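Lipoteichoic acid primase (Listeria monocytogenes, PDB 4UOP) binds a magnesium ion in the extracellular catalytic domain of a membrane enzyme of the sulfatase-like family, with an alpha/beta fold. Local coordinates at residues Lys58-Leu72 with Asp276-Thr290. Residues are numbered along the deposited sequence; the frame is centred on the assembly and turned at random.
Sequences KNLIIVQLESFQRNL and DSVVVFYGDHHIIKT. With MG (magnesium ion), chain J.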
ATOM      1  N   LYS B  58      20.691  30.222  12.652  1.00 23.91           N
ATOM      2  CA  LYS B  58      20.402  29.421  13.831  1.00 24.28           C
ATOM      3  C   LYS B  58      20.448  27.939  13.478  1.00 21.51           C
ATOM      4  O   LYS B  58      20.311  27.560  12.315  1.00 19.69           O
ATOM      5  CB  LYS B  58      19.042  29.789  14.400  1.00 26.76           C
ATOM      6  CG  LYS B  58      18.867  31.265  14.733  1.00 29.56           C
ATOM      7  CD  LYS B  58      19.912  31.803  15.688  1.00 32.63           C
ATOM      8  CE  LYS B  58      19.625  33.264  16.004  1.00 34.82           C
ATOM      9  NZ  LYS B  58      20.762  33.901  16.719  1.00 38.44           N
ATOM     10  N   ASN B  59      20.641  27.106  14.497  1.00 20.10           N
ATOM     11  CA  ASN B  59      20.608  25.665  14.304  1.00 18.85           C
ATOM     12  C   ASN B  59      19.163  25.227  14.068  1.00 17.69           C
ATOM     13  O   ASN B  59      18.226  26.023  14.234  1.00 18.10           O
ATOM     14  CB  ASN B  59      21.184  24.940  15.511  1.00 18.70           C
ATOM     15  CG  ASN B  59      22.533  25.463  15.904  1.00 19.15           C
ATOM     16  OD1 ASN B  59      23.487  25.336  15.157  1.00 18.89           O
ATOM     17  ND2 ASN B  59      22.619  26.083  17.070  1.00 19.51           N
ATOM     18  N   LEU B  60      18.993  23.972  13.675  1.00 16.27           N
ATOM     19  CA  LEU B  60      17.668  23.375  13.450  1.00 15.39           C
ATOM     20  C   LEU B  60      17.626  22.006  14.134  1.00 14.81           C
ATOM     21  O   LEU B  60      18.442  21.126  13.849  1.00 14.58           O
ATOM     22  CB  LEU B  60      17.404  23.200  11.963  1.00 15.89           C
ATOM     23  CG  LEU B  60      16.111  22.506  11.532  1.00 15.47           C
ATOM     24  CD1 LEU B  60      14.905  23.256  12.034  1.00 15.64           C
ATOM     25  CD2 LEU B  60      16.094  22.386  10.014  1.00 15.82           C
ATOM     26  N   ILE B  61      16.694  21.861  15.052  1.00 14.82           N
ATOM     27  CA  ILE B  61      16.422  20.585  15.710  1.00 15.30           C
ATOM     28  C   ILE B  61      14.967  20.195  15.429  1.00 14.72           C
ATOM     29  O   ILE B  61      14.031  20.963  15.713  1.00 15.21           O
ATOM     30  CB  ILE B  61      16.669  20.682  17.208  1.00 16.69           C
ATOM     31  CG1 ILE B  61      18.134  21.014  17.486  1.00 17.84           C
ATOM     32  CG2 ILE B  61      16.237  19.382  17.886  1.00 17.44           C
ATOM     33  CD1 ILE B  61      18.397  21.493  18.898  1.00 18.59           C
ATOM     34  N   ILE B  62      14.758  19.015  14.861  1.00 14.20           N
ATOM     35  CA  ILE B  62      13.420  18.541  14.544  1.00 14.07           C
ATOM     36  C   ILE B  62      13.219  17.179  15.206  1.00 15.04           C
ATOM     37  O   ILE B  62      14.067  16.282  15.049  1.00 14.66           O
ATOM     38  CB  ILE B  62      13.223  18.392  13.034  1.00 14.90           C
ATOM     39  CG1 ILE B  62      13.451  19.748  12.344  1.00 15.06           C
ATOM     40  CG2 ILE B  62      11.845  17.834  12.737  1.00 15.37           C
ATOM     41  CD1 ILE B  62      13.182  19.728  10.857  1.00 15.58           C
ATOM     42  N   VAL B  63      12.155  17.065  15.990  1.00 14.86           N
ATOM     43  CA  VAL B  63      11.825  15.814  16.664  1.00 15.19           C
ATOM     44  C   VAL B  63      10.494  15.281  16.122  1.00 14.16           C
ATOM     45  O   VAL B  63       9.476  15.961  16.181  1.00 14.12           O
ATOM     46  CB  VAL B  63      11.729  15.950  18.187  1.00 16.27           C
ATOM     47  CG1 VAL B  63      11.509  14.582  18.810  1.00 17.05           C
ATOM     48  CG2 VAL B  63      12.972  16.606  18.761  1.00 17.02           C
ATOM     49  N   GLN B  64      10.550  14.073  15.578  1.00 14.09           N
ATOM     50  CA  GLN B  64       9.403  13.361  15.052  1.00 15.13           C
ATOM     51  C   GLN B  64       8.935  12.390  16.130  1.00 16.02           C
ATOM     52  O   GLN B  64       9.661  11.455  16.468  1.00 17.28           O
ATOM     53  CB  GLN B  64       9.778  12.595  13.798  1.00 16.04           C
ATOM     54  CG  GLN B  64       8.599  11.876  13.168  1.00 16.83           C
ATOM     55  CD  GLN B  64       8.921  11.211  11.851  1.00 17.96           C
ATOM     56  OE1 GLN B  64       9.125  11.876  10.815  1.00 18.54           O
ATOM     57  NE2 GLN B  64       8.940   9.890  11.861  1.00 18.85           N
ATOM     58  N   LEU B  65       7.746  12.638  16.648  1.00 15.93           N
ATOM     59  CA  LEU B  65       7.200  11.911  17.802  1.00 17.45           C
ATOM     60  C   LEU B  65       6.278  10.780  17.352  1.00 17.57           C
ATOM     61  O   LEU B  65       5.202  11.013  16.790  1.00 16.97           O
ATOM     62  CB  LEU B  65       6.452  12.890  18.697  1.00 19.44           C
ATOM     63  CG  LEU B  65       7.310  14.023  19.252  1.00 19.39           C
ATOM     64  CD1 LEU B  65       6.412  15.153  19.727  1.00 21.33           C
ATOM     65  CD2 LEU B  65       8.205  13.533  20.380  1.00 20.67           C
ATOM     66  N   GLU B  66       6.703   9.547  17.620  1.00 17.82           N
ATOM     67  CA  GLU B  66       6.007   8.364  17.150  1.00 17.74           C
ATOM     68  C   GLU B  66       4.557   8.273  17.649  1.00 18.00           C
ATOM     69  O   GLU B  66       4.304   8.277  18.866  1.00 17.23           O
ATOM     70  CB  GLU B  66       6.784   7.113  17.590  1.00 18.45           C
ATOM     71  CG  GLU B  66       6.099   5.812  17.202  1.00 19.04           C
ATOM     72  CD  GLU B  66       5.888   5.693  15.705  1.00 19.18           C
ATOM     73  OE1 GLU B  66       6.892   5.642  14.964  1.00 19.42           O
ATOM     74  OE2 GLU B  66       4.723   5.625  15.262  1.00 18.63           O
ATOM     75  N   SER B  67       3.615   8.199  16.708  1.00 17.15           N
ATOM     76  CA  SER B  67       2.203   7.899  16.994  1.00 16.79           C
ATOM     77  C   SER B  67       1.453   8.928  17.864  1.00 16.85           C
ATOM     78  O   SER B  67       0.364   8.627  18.358  1.00 19.22           O
ATOM     79  CB  SER B  67       2.073   6.483  17.603  1.00 16.91           C
ATOM     80  OG  SER B  67       2.383   5.496  16.627  1.00 17.60           O
ATOM     81  N   PHE B  68       1.993  10.144  17.995  1.00 17.11           N
ATOM     82  CA  PHE B  68       1.271  11.260  18.620  1.00 17.64           C
ATOM     83  C   PHE B  68       0.188  11.789  17.651  1.00 18.79           C
ATOM     84  O   PHE B  68       0.484  12.054  16.480  1.00 18.59           O
ATOM     85  CB  PHE B  68       2.218  12.412  18.967  1.00 17.78           C
ATOM     86  CG  PHE B  68       2.968  12.265  20.276  1.00 17.82           C
ATOM     87  CD1 PHE B  68       3.735  11.144  20.543  1.00 17.21           C
ATOM     88  CD2 PHE B  68       2.964  13.297  21.212  1.00 18.81           C
ATOM     89  CE1 PHE B  68       4.449  11.038  21.732  1.00 17.19           C
ATOM     90  CE2 PHE B  68       3.678  13.198  22.401  1.00 18.98           C
ATOM     91  CZ  PHE B  68       4.441  12.074  22.648  1.00 18.02           C
ATOM     92  N   GLN B  69      -1.041  11.956  18.140  1.00 18.31           N
ATOM     93  CA  GLN B  69      -2.125  12.554  17.348  1.00 17.18           C
ATOM     94  C   GLN B  69      -2.797  13.645  18.160  1.00 17.44           C
ATOM     95  O   GLN B  69      -2.970  13.524  19.375  1.00 16.71           O
ATOM     96  CB  GLN B  69      -3.142  11.509  16.878  1.00 18.44           C
ATOM     97  CG  GLN B  69      -3.822  10.721  17.987  1.00 18.31           C
ATOM     98  CD  GLN B  69      -4.496   9.480  17.445  1.00 18.31           C
ATOM     99  OE1 GLN B  69      -3.827   8.495  17.148  1.00 19.43           O
ATOM    100  NE2 GLN B  69      -5.827   9.525  17.295  1.00 17.87           N
ATOM    101  N   ARG B  70      -3.193  14.708  17.478  1.00 15.88           N
ATOM    102  CA  ARG B  70      -3.661  15.909  18.154  1.00 16.32           C
ATOM    103  C   ARG B  70      -4.866  15.682  19.058  1.00 16.87           C
ATOM    104  O   ARG B  70      -4.943  16.300  20.122  1.00 18.48           O
ATOM    105  CB  ARG B  70      -3.958  17.030  17.152  1.00 16.54           C
ATOM    106  CG  ARG B  70      -4.192  18.389  17.795  1.00 17.24           C
ATOM    107  CD  ARG B  70      -3.080  18.756  18.754  1.00 19.07           C
ATOM    108  NE  ARG B  70      -3.097  20.152  19.186  1.00 20.65           N
ATOM    109  CZ  ARG B  70      -2.500  20.616  20.290  1.00 23.34           C
ATOM    110  NH1 ARG B  70      -1.880  19.787  21.140  1.00 23.49           N
ATOM    111  NH2 ARG B  70      -2.538  21.919  20.562  1.00 24.07           N
ATOM    112  N   ASN B  71      -5.798  14.817  18.656  1.00 16.40           N
ATOM    113  CA  ASN B  71      -7.000  14.580  19.478  1.00 17.36           C
ATOM    114  C   ASN B  71      -6.748  13.693  20.704  1.00 18.73           C
ATOM    115  O   ASN B  71      -7.659  13.456  21.515  1.00 17.93           O
ATOM    116  CB  ASN B  71      -8.187  14.093  18.640  1.00 17.99           C
ATOM    117  CG  ASN B  71      -7.983  12.733  18.007  1.00 17.88           C
ATOM    118  OD1 ASN B  71      -7.090  11.967  18.359  1.00 18.66           O
ATOM    119  ND2 ASN B  71      -8.852  12.412  17.065  1.00 19.53           N
ATOM    120  N   LEU B  72      -5.517  13.222  20.859  1.00 18.72           N
ATOM    121  CA  LEU B  72      -5.099  12.574  22.112  1.00 19.79           C
ATOM    122  C   LEU B  72      -3.886  13.267  22.731  1.00 20.78           C
ATOM    123  O   LEU B  72      -3.003  12.624  23.279  1.00 25.31           O
ATOM    124  CB  LEU B  72      -4.830  11.088  21.863  1.00 19.90           C
ATOM    125  CG  LEU B  72      -6.045  10.282  21.384  1.00 20.38           C
ATOM    126  CD1 LEU B  72      -5.625   8.883  20.975  1.00 20.33           C
ATOM    127  CD2 LEU B  72      -7.125  10.206  22.460  1.00 21.94           C
ATOM    128  N   ASP B 276      19.444  29.438  20.485  1.00 21.54           N
ATOM    129  CA  ASP B 276      20.175  29.560  19.238  1.00 23.57           C
ATOM    130  C   ASP B 276      19.696  28.584  18.159  1.00 22.01           C
ATOM    131  O   ASP B 276      20.436  28.310  17.205  1.00 20.59           O
ATOM    132  CB  ASP B 276      21.671  29.331  19.503  1.00 27.74           C
ATOM    133  CG  ASP B 276      22.493  30.625  19.485  1.00 35.29           C
ATOM    134  OD1 ASP B 276      21.906  31.743  19.507  1.00 40.01           O
ATOM    135  OD2 ASP B 276      23.746  30.509  19.440  1.00 39.10           O
ATOM    136  N   SER B 277      18.457  28.097  18.276  1.00 20.23           N
ATOM    137  CA  SER B 277      17.950  27.046  17.389  1.00 19.38           C
ATOM    138  C   SER B 277      16.477  27.214  17.051  1.00 19.02           C
ATOM    139  O   SER B 277      15.682  27.613  17.902  1.00 19.99           O
ATOM    140  CB  SER B 277      18.115  25.662  18.045  1.00 20.07           C
ATOM    141  OG  SER B 277      19.458  25.384  18.337  1.00 20.06           O
ATOM    142  N   VAL B 278      16.123  26.888  15.807  1.00 18.16           N
ATOM    143  CA  VAL B 278      14.748  26.621  15.427  1.00 18.30           C
ATOM    144  C   VAL B 278      14.486  25.196  15.889  1.00 18.37           C
ATOM    145  O   VAL B 278      15.296  24.301  15.639  1.00 16.82           O
ATOM    146  CB  VAL B 278      14.559  26.709  13.907  1.00 19.12           C
ATOM    147  CG1 VAL B 278      13.146  26.319  13.497  1.00 19.59           C
ATOM    148  CG2 VAL B 278      14.895  28.117  13.419  1.00 19.41           C
ATOM    149  N   VAL B 279      13.377  24.999  16.580  1.00 17.88           N
ATOM    150  CA  VAL B 279      12.998  23.671  17.028  1.00 18.17           C
ATOM    151  C   VAL B 279      11.568  23.372  16.587  1.00 17.47           C
ATOM    152  O   VAL B 279      10.663  24.197  16.783  1.00 18.55           O
ATOM    153  CB  VAL B 279      13.148  23.524  18.549  1.00 18.27           C
ATOM    154  CG1 VAL B 279      12.813  22.105  18.955  1.00 19.31           C
ATOM    155  CG2 VAL B 279      14.566  23.867  18.993  1.00 19.02           C
ATOM    156  N   VAL B 280      11.392  22.221  15.938  1.00 16.89           N
ATOM    157  CA  VAL B 280      10.110  21.771  15.419  1.00 16.72           C
ATOM    158  C   VAL B 280       9.798  20.401  16.035  1.00 16.75           C
ATOM    159  O   VAL B 280      10.671  19.522  16.055  1.00 15.83           O
ATOM    160  CB  VAL B 280      10.131  21.604  13.894  1.00 18.12           C
ATOM    161  CG1 VAL B 280       8.754  21.251  13.367  1.00 18.16           C
ATOM    162  CG2 VAL B 280      10.655  22.867  13.230  1.00 18.46           C
ATOM    163  N   PHE B 281       8.573  20.245  16.520  1.00 16.58           N
ATOM    164  CA  PHE B 281       8.088  18.964  17.012  1.00 17.97           C
ATOM    165  C   PHE B 281       6.833  18.616  16.248  1.00 16.37           C
ATOM    166  O   PHE B 281       5.944  19.454  16.120  1.00 16.67           O
ATOM    167  CB  PHE B 281       7.722  19.035  18.495  1.00 19.98           C
ATOM    168  CG  PHE B 281       8.824  19.521  19.385  1.00 22.85           C
ATOM    169  CD1 PHE B 281      10.108  19.027  19.263  1.00 24.75           C
ATOM    170  CD2 PHE B 281       8.567  20.449  20.380  1.00 27.32           C
ATOM    171  CE1 PHE B 281      11.125  19.471  20.088  1.00 26.58           C
ATOM    172  CE2 PHE B 281       9.591  20.903  21.213  1.00 28.32           C
ATOM    173  CZ  PHE B 281      10.858  20.405  21.074  1.00 26.20           C
ATOM    174  N   TYR B 282       6.725  17.379  15.772  1.00 15.50           N
ATOM    175  CA  TYR B 282       5.483  16.926  15.135  1.00 15.44           C
ATOM    176  C   TYR B 282       5.288  15.439  15.347  1.00 15.34           C
ATOM    177  O   TYR B 282       6.261  14.696  15.464  1.00 16.17           O
ATOM    178  CB  TYR B 282       5.497  17.259  13.624  1.00 15.38           C
ATOM    179  CG  TYR B 282       6.545  16.516  12.842  1.00 15.51           C
ATOM    180  CD1 TYR B 282       7.859  16.969  12.804  1.00 16.50           C
ATOM    181  CD2 TYR B 282       6.231  15.357  12.146  1.00 15.79           C
ATOM    182  CE1 TYR B 282       8.835  16.283  12.109  1.00 15.95           C
ATOM    183  CE2 TYR B 282       7.202  14.663  11.444  1.00 15.92           C
ATOM    184  CZ  TYR B 282       8.502  15.132  11.439  1.00 15.73           C
ATOM    185  OH  TYR B 282       9.508  14.478  10.777  1.00 17.29           O
ATOM    186  N   GLY B 283       4.038  14.993  15.377  1.00 15.70           N
ATOM    187  CA  GLY B 283       3.751  13.549  15.429  1.00 16.20           C
ATOM    188  C   GLY B 283       3.876  12.973  14.034  1.00 16.11           C
ATOM    189  O   GLY B 283       3.503  13.641  13.071  1.00 16.87           O
ATOM    190  N   ASP B 284       4.395  11.750  13.891  1.00 15.96           N
ATOM    191  CA  ASP B 284       4.515  11.187  12.546  1.00 15.81           C
ATOM    192  C   ASP B 284       3.174  10.876  11.886  1.00 16.05           C
ATOM    193  O   ASP B 284       2.985  11.172  10.713  1.00 15.23           O
ATOM    194  CB  ASP B 284       5.506  10.015  12.439  1.00 15.89           C
ATOM    195  CG  ASP B 284       5.159   8.820  13.304  1.00 16.82           C
ATOM    196  OD1 ASP B 284       4.282   8.911  14.192  1.00 17.27           O
ATOM    197  OD2 ASP B 284       5.795   7.758  13.055  1.00 19.75           O
ATOM    198  N   HIS B 285       2.252  10.305  12.657  1.00 14.97           N
ATOM    199  CA  HIS B 285       0.937   9.924  12.167  1.00 15.85           C
ATOM    200  C   HIS B 285       0.129   9.420  13.347  1.00 16.56           C
ATOM    201  O   HIS B 285       0.691   9.135  14.421  1.00 16.04           O
ATOM    202  CB  HIS B 285       1.072   8.807  11.134  1.00 16.57           C
ATOM    203  CG  HIS B 285       1.869   7.652  11.631  1.00 17.52           C
ATOM    204  ND1 HIS B 285       1.344   6.709  12.487  1.00 18.75           N
ATOM    205  CD2 HIS B 285       3.170   7.322  11.463  1.00 19.15           C
ATOM    206  CE1 HIS B 285       2.276   5.834  12.804  1.00 18.69           C
ATOM    207  NE2 HIS B 285       3.398   6.190  12.205  1.00 19.93           N
ATOM    208  N   HIS B 286      -1.184   9.324  13.138  1.00 17.34           N
ATOM    209  CA  HIS B 286      -2.080   8.837  14.168  1.00 18.13           C
ATOM    210  C   HIS B 286      -1.948   7.336  14.275  1.00 17.42           C
ATOM    211  O   HIS B 286      -1.431   6.674  13.378  1.00 16.19           O
ATOM    212  CB  HIS B 286      -3.519   9.210  13.864  1.00 18.85           C
ATOM    213  CG  HIS B 286      -4.204   8.263  12.940  1.00 20.22           C
ATOM    214  ND1 HIS B 286      -3.907   8.188  11.597  1.00 21.53           N
ATOM    215  CD2 HIS B 286      -5.170   7.342  13.165  1.00 22.14           C
ATOM    216  CE1 HIS B 286      -4.667   7.269  11.031  1.00 23.03           C
ATOM    217  NE2 HIS B 286      -5.440   6.735  11.964  1.00 23.30           N
ATOM    218  N   ILE B 287      -2.411   6.810  15.396  1.00 18.46           N
ATOM    219  CA  ILE B 287      -2.420   5.373  15.575  1.00 20.07           C
ATOM    220  C   ILE B 287      -3.754   4.850  16.123  1.00 20.95           C
ATOM    221  O   ILE B 287      -4.083   3.690  15.904  1.00 21.77           O
ATOM    222  CB  ILE B 287      -1.218   4.920  16.450  1.00 21.18           C
ATOM    223  CG1 ILE B 287      -0.954   3.418  16.302  1.00 23.18           C
ATOM    224  CG2 ILE B 287      -1.425   5.299  17.907  1.00 22.16           C
ATOM    225  CD1 ILE B 287      -0.763   2.957  14.870  1.00 24.13           C
ATOM    226  N   ILE B 288      -4.513   5.695  16.814  1.00 21.24           N
ATOM    227  CA  ILE B 288      -5.788   5.289  17.412  1.00 22.90           C
ATOM    228  C   ILE B 288      -6.930   5.772  16.520  1.00 23.16           C
ATOM    229  O   ILE B 288      -7.076   6.975  16.263  1.00 21.51           O
ATOM    230  CB  ILE B 288      -5.945   5.885  18.824  1.00 22.77           C
ATOM    231  CG1 ILE B 288      -4.736   5.544  19.723  1.00 23.80           C
ATOM    232  CG2 ILE B 288      -7.275   5.458  19.434  1.00 23.99           C
ATOM    233  CD1 ILE B 288      -4.524   4.063  20.028  1.00 24.66           C
ATOM    234  N   LYS B 289      -7.722   4.833  16.016  1.00 24.19           N
ATOM    235  CA  LYS B 289      -8.937   5.184  15.288  1.00 27.11           C
ATOM    236  C   LYS B 289     -10.010   5.479  16.327  1.00 26.35           C
ATOM    237  O   LYS B 289     -10.577   4.548  16.925  1.00 25.11           O
ATOM    238  CB  LYS B 289      -9.359   4.056  14.358  1.00 30.59           C
ATOM    239  CG  LYS B 289      -8.333   3.747  13.291  1.00 35.52           C
ATOM    240  CD  LYS B 289      -8.996   3.394  11.972  1.00 41.06           C
ATOM    241  CE  LYS B 289      -7.970   3.223  10.863  1.00 44.31           C
ATOM    242  NZ  LYS B 289      -7.194   1.962  11.007  1.00 45.92           N
ATOM    243  N   THR B 290     -10.260   6.761  16.575  1.00 24.33           N
ATOM    244  CA  THR B 290     -11.031   7.152  17.750  1.00 25.74           C
ATOM    245  C   THR B 290     -12.504   6.765  17.619  1.00 28.74           C
ATOM    246  O   THR B 290     -13.154   6.522  18.630  1.00 28.19           O
ATOM    247  CB  THR B 290     -10.911   8.652  18.074  1.00 25.32           C
ATOM    248  OG1 THR B 290     -11.228   9.425  16.905  1.00 25.91           O
ATOM    249  CG2 THR B 290      -9.497   8.985  18.545  1.00 25.21           C
TER
HETATM  250 MG    MG J1616       5.330   5.744  13.197  1.00 10.93          MG
HETATM  251  O   HOH W   1      19.969  33.893  19.326  1.00 50.41           O
HETATM  252  O   HOH W   2      24.526  28.377  17.702  1.00 31.93           O
HETATM  253  O   HOH W   3       8.420   8.708  14.442  1.00 21.80           O
HETATM  254  O   HOH W   4       4.817   3.596  13.017  1.00 21.74           O
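Glu66 and Asp284 meet at a magnesium ion just beyond the C-terminal ends of two neighbouring parallel strands, a placing of acidic and histidine metal ligands as in the alkaline phosphatase/sulfatase superfamily. Glu66 chelates the metal through both carboxylate oxygens, whereas Asp284 gives OD2 alone, at 2.1 Å; the two carboxylate planes stand 78° apart. His285 NE2 and a water also bind, and Thr108 completes the site. The close approach of Glu66 OE1 to Asp284 OD2, 3.1 Å, is probably tolerated because both bind the cation.

A second shell sets these ligands. The other oxygen of Asp284, OD1, takes the backbone N-H of Ser67 on its syn side (2.7 Å, nearly straight), which should fix the carboxylate's rotation. Ser67 OG donates to the anti lone pair of Glu66 OE2, while His285 ND1 donates a hydrogen bond to His286 O, leaving NE2 to face the metal.

Further along, the amide of Gln69 bridges the two loops. Its OE1 accepts from both Ile287 N and Ile288 N, and NE2 returns a bond to Ile288 O (3.0 Å) and another to Asn71 OD1, both partners lying in the amide plane.

Behind the site, strands 59-65 and 277-283 pair in register from Asn59-Ser277 to Leu65-Gly283. Tyr282 CG lies between the backbone N and the carbonyl carbon (chi1 65°), which brings the ring over to strand 59-65: Gln64 CA makes a CH-pi contact over one face, toward the rim, Ile62 CG2 touches the edge at CE1 (3.4 Å), and the hydroxyl donates to a lone pair of Gln64 OE1 (2.6 Å). Val63 and Phe281 lie side by side on the other face of the sheet.

In the central mixed sheet, strand 214-219 flanks 59-65 and strand 319-322 flanks 277-283; helix 107-117 covers the Gln64 and Tyr282 face, helix 246-271 that of Phe281.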